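Side-chain contacts in pks18 (Mycobacterium tuberculosis, PDB 1TED), which probably extends medium- and long-chain aliphatic acyl-CoA starters with malonyl-CoA to make tri- and tetraketide alpha-pyrones: residues P291-M296 against V373-G378; K318-S323 against E332-S337. All coordinates share one frame; numbering follows the deposited sequence.

Contact 1: residues P291-M296 against V373-G378; sequences PVVTEM and VAFAFG
Val293 lays its CG2 methyl against the CD2-CE2 bond of the Phe375 ring, where CG2 lies 4.1 Å from Phe375 CD2 and equally near CE2. The two side chains run at about a right angle to each other, and the methyl comes to the ring obliquely. The side chain of Phe375 leaves the strand toward the helix, and its chi1 of 59° sets CG between the backbone N and the carbonyl carbon, a turn that leaves CD2 and CE2 to meet the valine methyl. One helical turn on, Met296 meets Val373 tip to tip: its terminal CE is 4.0 Å from Val373 CG2 and just as far from CG1, fitting between the two branches. Bends at chi2 and chi3 turn the thioether chain back so that the methyl rather than the sulfur makes this touch. All four side chains are buried and the contact is wholly apolar. Phe253 of strand 247-256 touches both Met296 and Phe375, and Trp310 of strand 310-312 touches both valines. Helix 281-299 thus packs on strand 370-378 of the central mixed sheet, the helix-on-sheet layering of the thiolase fold.

Contact 2: residues K318-S323 against E332-S337; sequences KIIEQS and ELAAQS
Ile320 reaches Ala334 with one branch and Ser337 with the other, and these touches make up the apolar part of the contact. Its CG2 methyl, anti to the backbone N, meets the CB of Ala334 at 4.1 Å. The other branch leaves beside the backbone N (chi1 -61°) and runs out extended, bringing CD1 to 4.0 Å from Ser337 CB. The isoleucine therefore spans the start of the second helix, from Ala334 at its N-cap position to Ser337 in the first turn. A further touch is van der Waals contact with the backbone: Ile320 CD1 also lies 3.8 Å from the carbonyl O of Ser337.

Of the two buried serines, Ser337 alone meets Ile320, and its OG is bonded to Ile312 O of strand 310-312; its side chain also touches Val355 of helix 349-361. The bond of Ser323 is internal to its helix: OG donates to Ile319 O at 2.8 Å, with a C=O...donor angle of 154° and the hydroxyl tilted 25° from the carbonyl plane. Ser323 N gives the same oxygen its helical bond from the opposite face, so two donors grip Ile319 O.

With both buried hydroxyls satisfied in this way, the meeting of the two segments rests on dispersion and shape, and the polar bonds hold the serines to their own helix or to the sheet.

Overall arrangement
Both contacts are buried, and their centres lie 14 Å apart within the C-terminal domain, contact 2 nested inside the chain loop that contact 1 closes. Contact 1 joins a helix to a sheet strand across a long sequence gap; contact 2 joins two helices that follow closely in the chain. Contact 1 pairs valines with an aromatic ring and a methionine methyl, whereas contact 2 sets an isoleucine against an alanine methyl and against the CB and backbone carbonyl of a serine whose hydroxyl is bonded to the sheet. They touch directly: Phe375 CE1 lies 3.5 Å from Ser323 OG, and Phe377 CE2 packs on Ile319 CG2 at 3.8 Å, which places helix 317-327 against strand 370-378.

Contact 1: residues P291-M296 against V373-G378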
# COMPACT_ATOMS: atom_id res chain seq x y z
N PRO A 291 15.01 -23.10 -4.82
CA PRO A 291 15.79 -22.29 -5.76
C PRO A 291 16.02 -20.83 -5.37
O PRO A 291 17.13 -20.31 -5.52
CB PRO A 291 15.02 -22.46 -7.08
CG PRO A 291 13.63 -22.76 -6.65
CD PRO A 291 13.81 -23.67 -5.47
N VAL A 292 14.99 -20.16 -4.84
CA VAL A 292 15.14 -18.77 -4.43
C VAL A 292 16.05 -18.65 -3.20
O VAL A 292 16.97 -17.82 -3.17
CB VAL A 292 13.79 -18.13 -4.08
CG1 VAL A 292 13.95 -16.63 -4.03
CG2 VAL A 292 12.76 -18.52 -5.10
N VAL A 293 15.79 -19.47 -2.18
CA VAL A 293 16.59 -19.43 -0.96
C VAL A 293 18.05 -19.77 -1.25
O VAL A 293 18.96 -19.16 -0.68
CB VAL A 293 16.04 -20.40 0.10
CG1 VAL A 293 17.05 -20.59 1.22
CG2 VAL A 293 14.73 -19.84 0.66
N THR A 294 18.27 -20.73 -2.13
CA THR A 294 19.63 -21.15 -2.48
C THR A 294 20.38 -20.06 -3.24
O THR A 294 21.57 -19.82 -2.99
CB THR A 294 19.61 -22.42 -3.35
OG1 THR A 294 19.07 -23.51 -2.58
CG2 THR A 294 21.03 -22.77 -3.81
N GLU A 295 19.70 -19.41 -4.17
CA GLU A 295 20.34 -18.36 -4.95
C GLU A 295 20.71 -17.16 -4.08
O GLU A 295 21.81 -16.62 -4.20
CB GLU A 295 19.42 -17.91 -6.09
CG GLU A 295 20.17 -17.26 -7.24
CD GLU A 295 21.08 -18.24 -7.97
OE1 GLU A 295 21.80 -19.02 -7.31
OE2 GLU A 295 21.10 -18.22 -9.22
N MET A 296 19.79 -16.77 -3.19
CA MET A 296 20.00 -15.64 -2.28
C MET A 296 21.13 -15.90 -1.28
O MET A 296 21.96 -15.02 -1.03
CB MET A 296 18.70 -15.32 -1.53
CG MET A 296 18.81 -14.26 -0.42
SD MET A 296 19.60 -14.87 1.08
CE MET A 296 18.26 -15.77 1.84
N VAL A 373 17.01 -17.19 8.02
CA VAL A 373 16.31 -16.81 6.82
C VAL A 373 14.82 -16.86 7.14
O VAL A 373 14.33 -17.81 7.75
CB VAL A 373 16.55 -17.78 5.64
CG1 VAL A 373 15.69 -17.36 4.46
CG2 VAL A 373 18.06 -17.82 5.26
N ALA A 374 14.11 -15.81 6.75
CA ALA A 374 12.68 -15.76 6.97
C ALA A 374 12.04 -15.56 5.60
O ALA A 374 12.62 -14.91 4.72
CB ALA A 374 12.33 -14.61 7.89
N PHE A 375 10.87 -16.15 5.41
CA PHE A 375 10.16 -15.97 4.15
C PHE A 375 8.70 -16.30 4.31
O PHE A 375 8.32 -17.05 5.20
CB PHE A 375 10.79 -16.78 3.00
CG PHE A 375 10.83 -18.27 3.24
CD1 PHE A 375 9.69 -19.04 3.13
CD2 PHE A 375 12.04 -18.89 3.55
CE1 PHE A 375 9.75 -20.41 3.32
CE2 PHE A 375 12.10 -20.26 3.74
CZ PHE A 375 10.95 -21.02 3.62
N ALA A 376 7.89 -15.71 3.44
CA ALA A 376 6.45 -15.91 3.44
C ALA A 376 6.01 -15.85 1.99
O ALA A 376 6.82 -15.59 1.09
CB ALA A 376 5.77 -14.84 4.26
N PHE A 377 4.72 -16.09 1.76
CA PHE A 377 4.18 -16.10 0.41
C PHE A 377 3.08 -15.08 0.16
O PHE A 377 2.07 -15.04 0.87
CB PHE A 377 3.69 -17.51 0.09
CG PHE A 377 4.74 -18.56 0.30
CD1 PHE A 377 5.76 -18.72 -0.62
CD2 PHE A 377 4.76 -19.32 1.47
CE1 PHE A 377 6.80 -19.63 -0.38
CE2 PHE A 377 5.79 -20.23 1.72
CZ PHE A 377 6.82 -20.38 0.79
N GLY A 378 3.28 -14.25 -0.86
CA GLY A 378 2.31 -13.23 -1.21
C GLY A 378 1.57 -13.58 -2.49
O GLY A 378 1.99 -14.48 -3.23

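Contact 2: residues K318-S323 against E332-S337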
# COMPACT_ATOMS: atom_id res chain seq x y z
N LYS A 318 0.28 -27.42 5.61
CA LYS A 318 0.81 -27.67 4.26
C LYS A 318 1.88 -26.68 3.80
O LYS A 318 2.76 -27.03 3.01
CB LYS A 318 -0.32 -27.68 3.23
CG LYS A 318 -1.34 -28.78 3.43
CD LYS A 318 -2.40 -28.75 2.34
CE LYS A 318 -3.52 -29.74 2.65
NZ LYS A 318 -4.60 -29.72 1.63
N ILE A 319 1.81 -25.44 4.28
CA ILE A 319 2.77 -24.41 3.90
C ILE A 319 4.12 -24.63 4.57
O ILE A 319 5.17 -24.51 3.94
CB ILE A 319 2.24 -23.01 4.26
CG1 ILE A 319 0.91 -22.78 3.53
CG2 ILE A 319 3.26 -21.95 3.91
CD1 ILE A 319 0.31 -21.44 3.79
N ILE A 320 4.10 -24.94 5.87
CA ILE A 320 5.33 -25.19 6.62
C ILE A 320 5.94 -26.48 6.07
O ILE A 320 7.12 -26.54 5.75
CB ILE A 320 5.02 -25.36 8.15
CG1 ILE A 320 4.40 -24.06 8.69
CG2 ILE A 320 6.30 -25.68 8.93
CD1 ILE A 320 4.08 -24.08 10.18
N GLU A 321 5.10 -27.49 5.95
CA GLU A 321 5.42 -28.82 5.44
C GLU A 321 6.28 -28.80 4.17
O GLU A 321 7.39 -29.34 4.14
CB GLU A 321 4.10 -29.51 5.12
CG GLU A 321 4.07 -30.98 5.11
CD GLU A 321 2.64 -31.47 5.17
OE1 GLU A 321 1.84 -31.08 4.29
OE2 GLU A 321 2.31 -32.22 6.11
N GLN A 322 5.75 -28.17 3.13
CA GLN A 322 6.44 -28.08 1.84
C GLN A 322 7.65 -27.16 1.86
O GLN A 322 8.60 -27.38 1.10
CB GLN A 322 5.46 -27.65 0.75
CG GLN A 322 4.35 -28.67 0.47
CD GLN A 322 4.89 -30.08 0.23
OE1 GLN A 322 5.91 -30.26 -0.44
NE2 GLN A 322 4.20 -31.08 0.76
N SER A 323 7.62 -26.13 2.71
CA SER A 323 8.76 -25.22 2.79
C SER A 323 9.96 -26.01 3.31
O SER A 323 11.06 -25.87 2.80
CB SER A 323 8.46 -24.04 3.72
OG SER A 323 7.53 -23.15 3.13
N GLU A 332 12.67 -30.30 12.74
CA GLU A 332 12.86 -29.63 14.01
C GLU A 332 13.31 -28.18 13.85
O GLU A 332 13.12 -27.37 14.76
CB GLU A 332 13.86 -30.41 14.86
CG GLU A 332 13.25 -31.67 15.47
CD GLU A 332 14.27 -32.77 15.73
OE1 GLU A 332 15.20 -32.54 16.54
OE2 GLU A 332 14.14 -33.86 15.13
N LEU A 333 13.87 -27.84 12.70
CA LEU A 333 14.31 -26.47 12.48
C LEU A 333 13.13 -25.55 12.16
O LEU A 333 13.30 -24.36 11.88
CB LEU A 333 15.36 -26.42 11.36
CG LEU A 333 16.78 -26.82 11.81
CD1 LEU A 333 17.72 -26.88 10.62
CD2 LEU A 333 17.29 -25.82 12.84
N ALA A 334 11.92 -26.12 12.24
CA ALA A 334 10.69 -25.39 11.97
C ALA A 334 9.80 -25.36 13.21
O ALA A 334 8.59 -25.09 13.12
CB ALA A 334 9.94 -26.04 10.82
N ALA A 335 10.39 -25.64 14.37
CA ALA A 335 9.65 -25.67 15.63
C ALA A 335 8.98 -24.33 15.96
O ALA A 335 7.82 -24.30 16.37
CB ALA A 335 10.59 -26.08 16.77
N GLN A 336 9.72 -23.23 15.78
CA GLN A 336 9.20 -21.90 16.06
C GLN A 336 7.95 -21.62 15.23
O GLN A 336 6.97 -21.07 15.73
CB GLN A 336 10.24 -20.82 15.75
CG GLN A 336 11.49 -20.82 16.65
CD GLN A 336 12.62 -21.68 16.09
OE1 GLN A 336 13.77 -21.59 16.53
NE2 GLN A 336 12.29 -22.52 15.11
N SER A 337 7.98 -22.00 13.96
CA SER A 337 6.84 -21.78 13.07
C SER A 337 5.64 -22.64 13.44
O SER A 337 4.50 -22.15 13.39
CB SER A 337 7.25 -22.04 11.63
OG SER A 337 8.32 -21.17 11.29